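Local atomic coordinates of ORF10 (Moritella marina, PDB entry 6RIW), a protein that probably catalyses the chain-extending condensation step of polyunsaturated fatty acid synthesis, this part being its ketosynthase and chain length factor didomain. Residues 116-121 with 190-195; 170-175 with 661-666. One frame throughout, in Å; residues are numbered along the deposited sequence.

Interaction 1: 116-121 with 190-195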
# COMPACT_ATOMS: atom_id res chain seq x y z
N GLY A 116 -15.43 -0.96 11.50
CA GLY A 116 -14.37 -1.32 10.59
C GLY A 116 -13.22 -0.32 10.67
O GLY A 116 -13.26 0.63 11.46
N VAL A 117 -12.19 -0.55 9.85
CA VAL A 117 -11.05 0.37 9.82
C VAL A 117 -10.47 0.41 8.41
O VAL A 117 -10.28 -0.64 7.78
CB VAL A 117 -9.97 0.02 10.86
CG1 VAL A 117 -9.56 -1.46 10.79
CG2 VAL A 117 -8.76 0.97 10.72
N ILE A 118 -10.21 1.61 7.89
CA ILE A 118 -9.50 1.81 6.63
C ILE A 118 -8.26 2.64 6.90
O ILE A 118 -8.35 3.74 7.46
CB ILE A 118 -10.40 2.47 5.55
CG1 ILE A 118 -11.61 1.58 5.27
CG2 ILE A 118 -9.61 2.70 4.27
CD1 ILE A 118 -12.66 2.24 4.35
N LEU A 119 -7.09 2.13 6.50
CA LEU A 119 -5.81 2.70 6.91
C LEU A 119 -5.00 3.08 5.68
O LEU A 119 -4.65 2.21 4.88
CB LEU A 119 -5.02 1.68 7.75
CG LEU A 119 -3.62 2.09 8.21
CD1 LEU A 119 -3.75 3.13 9.32
CD2 LEU A 119 -2.83 0.85 8.68
N GLY A 120 -4.67 4.36 5.53
CA GLY A 120 -3.69 4.74 4.51
C GLY A 120 -2.29 4.33 4.94
O GLY A 120 -1.91 4.45 6.10
N ASN A 121 -1.50 3.82 3.98
CA ASN A 121 -0.20 3.24 4.34
C ASN A 121 0.71 3.16 3.12
O ASN A 121 0.23 2.95 2.00
CB ASN A 121 -0.41 1.84 4.95
CG ASN A 121 0.86 1.26 5.54
OD1 ASN A 121 1.80 1.98 5.89
ND2 ASN A 121 0.90 -0.07 5.64
N PHE A 190 -9.15 -2.87 5.63
CA PHE A 190 -8.10 -2.98 4.63
C PHE A 190 -7.23 -1.73 4.73
O PHE A 190 -7.58 -0.76 5.40
CB PHE A 190 -8.65 -3.16 3.21
CG PHE A 190 -9.56 -2.04 2.72
CD1 PHE A 190 -10.93 -2.07 2.98
CD2 PHE A 190 -9.05 -1.00 1.95
CE1 PHE A 190 -11.78 -1.03 2.50
CE2 PHE A 190 -9.88 0.02 1.45
CZ PHE A 190 -11.24 0.01 1.73
N ALA A 191 -6.06 -1.81 4.10
CA ALA A 191 -5.19 -0.66 3.90
C ALA A 191 -5.28 -0.21 2.45
O ALA A 191 -5.64 -1.00 1.56
CB ALA A 191 -3.74 -0.99 4.26
N LEU A 192 -4.97 1.06 2.21
CA LEU A 192 -4.94 1.58 0.85
C LEU A 192 -3.76 2.52 0.70
O LEU A 192 -3.20 3.01 1.68
CB LEU A 192 -6.26 2.31 0.48
CG LEU A 192 -6.63 3.59 1.24
CD1 LEU A 192 -5.93 4.85 0.70
CD2 LEU A 192 -8.14 3.81 1.16
N ASP A 193 -3.40 2.79 -0.56
CA ASP A 193 -2.34 3.74 -0.90
C ASP A 193 -2.87 4.62 -2.02
O ASP A 193 -3.20 4.13 -3.10
CB ASP A 193 -1.06 3.00 -1.32
CG ASP A 193 0.14 3.92 -1.65
OD1 ASP A 193 0.12 5.14 -1.37
OD2 ASP A 193 1.15 3.36 -2.20
N ALA A 194 -2.97 5.91 -1.75
CA ALA A 194 -3.21 6.95 -2.74
C ALA A 194 -2.14 8.04 -2.60
O ALA A 194 -2.43 9.22 -2.79
CB ALA A 194 -4.61 7.55 -2.59
N ALA A 195 -0.92 7.65 -2.23
CA ALA A 195 0.23 8.54 -1.99
C ALA A 195 -0.22 9.63 -1.02
O ALA A 195 -0.86 9.31 -0.00
CB ALA A 195 0.81 9.04 -3.32
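The ring of Phe190 is covered on one face by the side chain of Ile118. Ile118 CG1 stands 4.2 Å from the centroid of the Phe190 ring and 27° off its normal, a CH-pi contact. Ile118 CD1 reaches the rim at Phe190 CZ, 3.7 Å away. Ile118 CG2 lies near the neighbouring rim atom, Phe190 CE2. The two side chains extend alongside each other in a common direction. Phe190 CG sits between the backbone N and the carbonyl carbon (chi1 59°), on the same face of the strands as Ile118. Leu192 extends this apolar face. Its CD2 meets Ile118 CG2 at 3.6 Å, the two side chains crossing obliquely. Gly120 pairs with Leu192 through the backbone and puts no side chain on that face. Leu119 and Ala191 occupy the opposite face.

The backbones pair as parallel strands. Leu119 N donates to Phe190 O at 3.1 Å. Leu192 N donates to Leu119 O at 2.9 Å. Asn121 N closes the pairing on Leu192 O at 3.0 Å. The bond from Phe190 N to Val117 O is weak.

At the end of the strand, Asp193 OD1 accepts from Ala195 N at 2.8 Å, which makes an Asx turn. The donor stands above the carboxylate plane.

The pair is buried in the ketosynthase half. Strand 217-224 flanks strand 115-120 on its other edge, and strand 659-663 of the chain length factor flanks strand 189-193. Helix 198-211 packs on the Phe190 and Leu192 face through Tyr209, Ser202 and Leu205.

Interaction 2: 170-175 with 661-666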
# COMPACT_ATOMS: atom_id res chain seq x y z
N LEU A 170 5.08 -7.97 6.53
CA LEU A 170 3.74 -7.79 5.99
C LEU A 170 3.38 -6.31 6.10
O LEU A 170 2.60 -5.87 6.95
CB LEU A 170 2.73 -8.68 6.72
CG LEU A 170 3.08 -10.19 6.80
CD1 LEU A 170 2.06 -10.93 7.64
CD2 LEU A 170 3.15 -10.80 5.40
N VAL A 171 4.02 -5.53 5.23
CA VAL A 171 4.07 -4.09 5.47
C VAL A 171 2.77 -3.41 5.05
O VAL A 171 2.23 -2.56 5.77
CB VAL A 171 5.30 -3.50 4.75
CG1 VAL A 171 5.17 -1.99 4.63
CG2 VAL A 171 6.59 -3.87 5.52
N ALA A 172 2.23 -3.76 3.88
CA ALA A 172 1.15 -2.95 3.30
C ALA A 172 -0.20 -3.17 4.00
O ALA A 172 -0.82 -2.22 4.48
CB ALA A 172 1.04 -3.22 1.79
N GLY A 173 -0.66 -4.42 4.07
CA GLY A 173 -2.03 -4.67 4.49
C GLY A 173 -2.19 -5.12 5.94
O GLY A 173 -3.13 -4.71 6.62
N TYR A 174 -1.29 -5.96 6.42
CA TYR A 174 -1.42 -6.50 7.78
C TYR A 174 -1.60 -5.43 8.87
O TYR A 174 -2.33 -5.71 9.84
CB TYR A 174 -0.22 -7.38 8.11
CG TYR A 174 -0.34 -8.08 9.44
CD1 TYR A 174 -1.38 -8.98 9.69
CD2 TYR A 174 0.60 -7.84 10.46
CE1 TYR A 174 -1.49 -9.63 10.94
CE2 TYR A 174 0.49 -8.48 11.70
CZ TYR A 174 -0.55 -9.37 11.93
OH TYR A 174 -0.65 -10.00 13.16
N PRO A 175 -1.00 -4.24 8.80
CA PRO A 175 -1.23 -3.26 9.88
C PRO A 175 -2.71 -2.95 10.11
O PRO A 175 -3.11 -2.74 11.26
CB PRO A 175 -0.46 -2.03 9.41
CG PRO A 175 0.73 -2.65 8.64
CD PRO A 175 0.09 -3.80 7.90
N THR A 661 -4.09 1.50 -4.64
CA THR A 661 -3.86 0.11 -4.26
C THR A 661 -4.66 -0.20 -3.01
O THR A 661 -5.00 0.69 -2.23
CB THR A 661 -2.36 -0.20 -4.03
OG1 THR A 661 -1.88 0.54 -2.91
CG2 THR A 661 -1.56 0.15 -5.27
N VAL A 662 -4.98 -1.49 -2.85
CA VAL A 662 -5.73 -2.02 -1.72
C VAL A 662 -4.93 -3.22 -1.22
O VAL A 662 -4.55 -4.08 -2.02
CB VAL A 662 -7.15 -2.46 -2.13
CG1 VAL A 662 -7.84 -3.18 -0.97
CG2 VAL A 662 -7.99 -1.24 -2.56
N SER A 663 -4.66 -3.26 0.08
CA SER A 663 -3.84 -4.32 0.66
C SER A 663 -4.58 -4.95 1.82
O SER A 663 -4.94 -4.26 2.79
CB SER A 663 -2.47 -3.77 1.10
OG SER A 663 -1.79 -3.19 -0.01
N ALA A 664 -4.81 -6.26 1.74
CA ALA A 664 -5.41 -6.99 2.85
C ALA A 664 -4.87 -8.42 2.83
O ALA A 664 -5.63 -9.37 3.05
CB ALA A 664 -6.94 -6.97 2.80
N GLU A 665 -3.58 -8.57 2.54
CA GLU A 665 -2.88 -9.87 2.53
C GLU A 665 -3.57 -10.78 1.50
O GLU A 665 -3.92 -10.31 0.40
CB GLU A 665 -2.82 -10.43 3.96
CG GLU A 665 -2.08 -9.50 4.96
CD GLU A 665 -0.69 -9.12 4.48
OE1 GLU A 665 0.00 -9.99 3.88
OE2 GLU A 665 -0.28 -7.94 4.66
N GLU A 666 -3.77 -12.07 1.79
CA GLU A 666 -4.34 -12.95 0.77
C GLU A 666 -5.75 -12.51 0.38
O GLU A 666 -6.19 -12.79 -0.73
CB GLU A 666 -4.37 -14.40 1.27
CG GLU A 666 -2.98 -15.04 1.36
CD GLU A 666 -2.38 -14.93 2.77
OE1 GLU A 666 -2.57 -13.89 3.44
OE2 GLU A 666 -1.69 -15.89 3.21
O HOH W 1 0.54 -6.61 2.57
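Glu665 OE2 is gripped by two donors. Tyr174 N lies 2.8 Å from Glu665 OE2, but the bond is bent and weak, at 129° at the hydrogen. A water donates to Glu665 OE2 at 2.6 Å and accepts from Gly173 N, so it joins the carboxylate to the loop. Tyr174 opens helix 174-183, whose amino end would probably stabilise the negative charge. The Glu665 chain bends at chi2 (-53°), which brings CD near Tyr174 N. Leu170 crosses Glu665 at about a right angle, with its CD2 3.6 Å from Glu665 OE1. An alanine in place of Glu665 would probably leave Tyr174 N and the water without their shared acceptor and open a gap beside Leu170.

Gly173 packs closely against the end of strand 659-663. Its CA is 3.4 Å from Ser663 O, and a side chain there would run into the Ser663 backbone. Ala172 CB touches Ser663 OG at 3.4 Å, and that hydroxyl is bonded to Met582 O. The contact belongs to the buried interface of the didomain, where the ketosynthase and chain length factor halves pair as the two subunits of a ketosynthase dimer do.

Interactions 1 and 2 meet at the centre of the didomain, their centres about 9 Å apart. Strand 189-193 pairs in parallel with strand 115-120 and antiparallel with strand 659-663, so it joins them. Ala191 O and Ser663 N, 2.9 Å apart, probably form a hydrogen bond across the domain border. Asn121 ND2 probably bonds Ala172 O at 3.0 Å, which ties interaction 1 to the loop of interaction 2. Ala195 and Glu665 both have positive phi and similar psi just beyond their strands, consistent with related halves. Ala195, of interaction 1, comes just before the position where ketosynthases have their nucleophilic cysteine. The magnesium site at Met1 and Lys286 is remote from both.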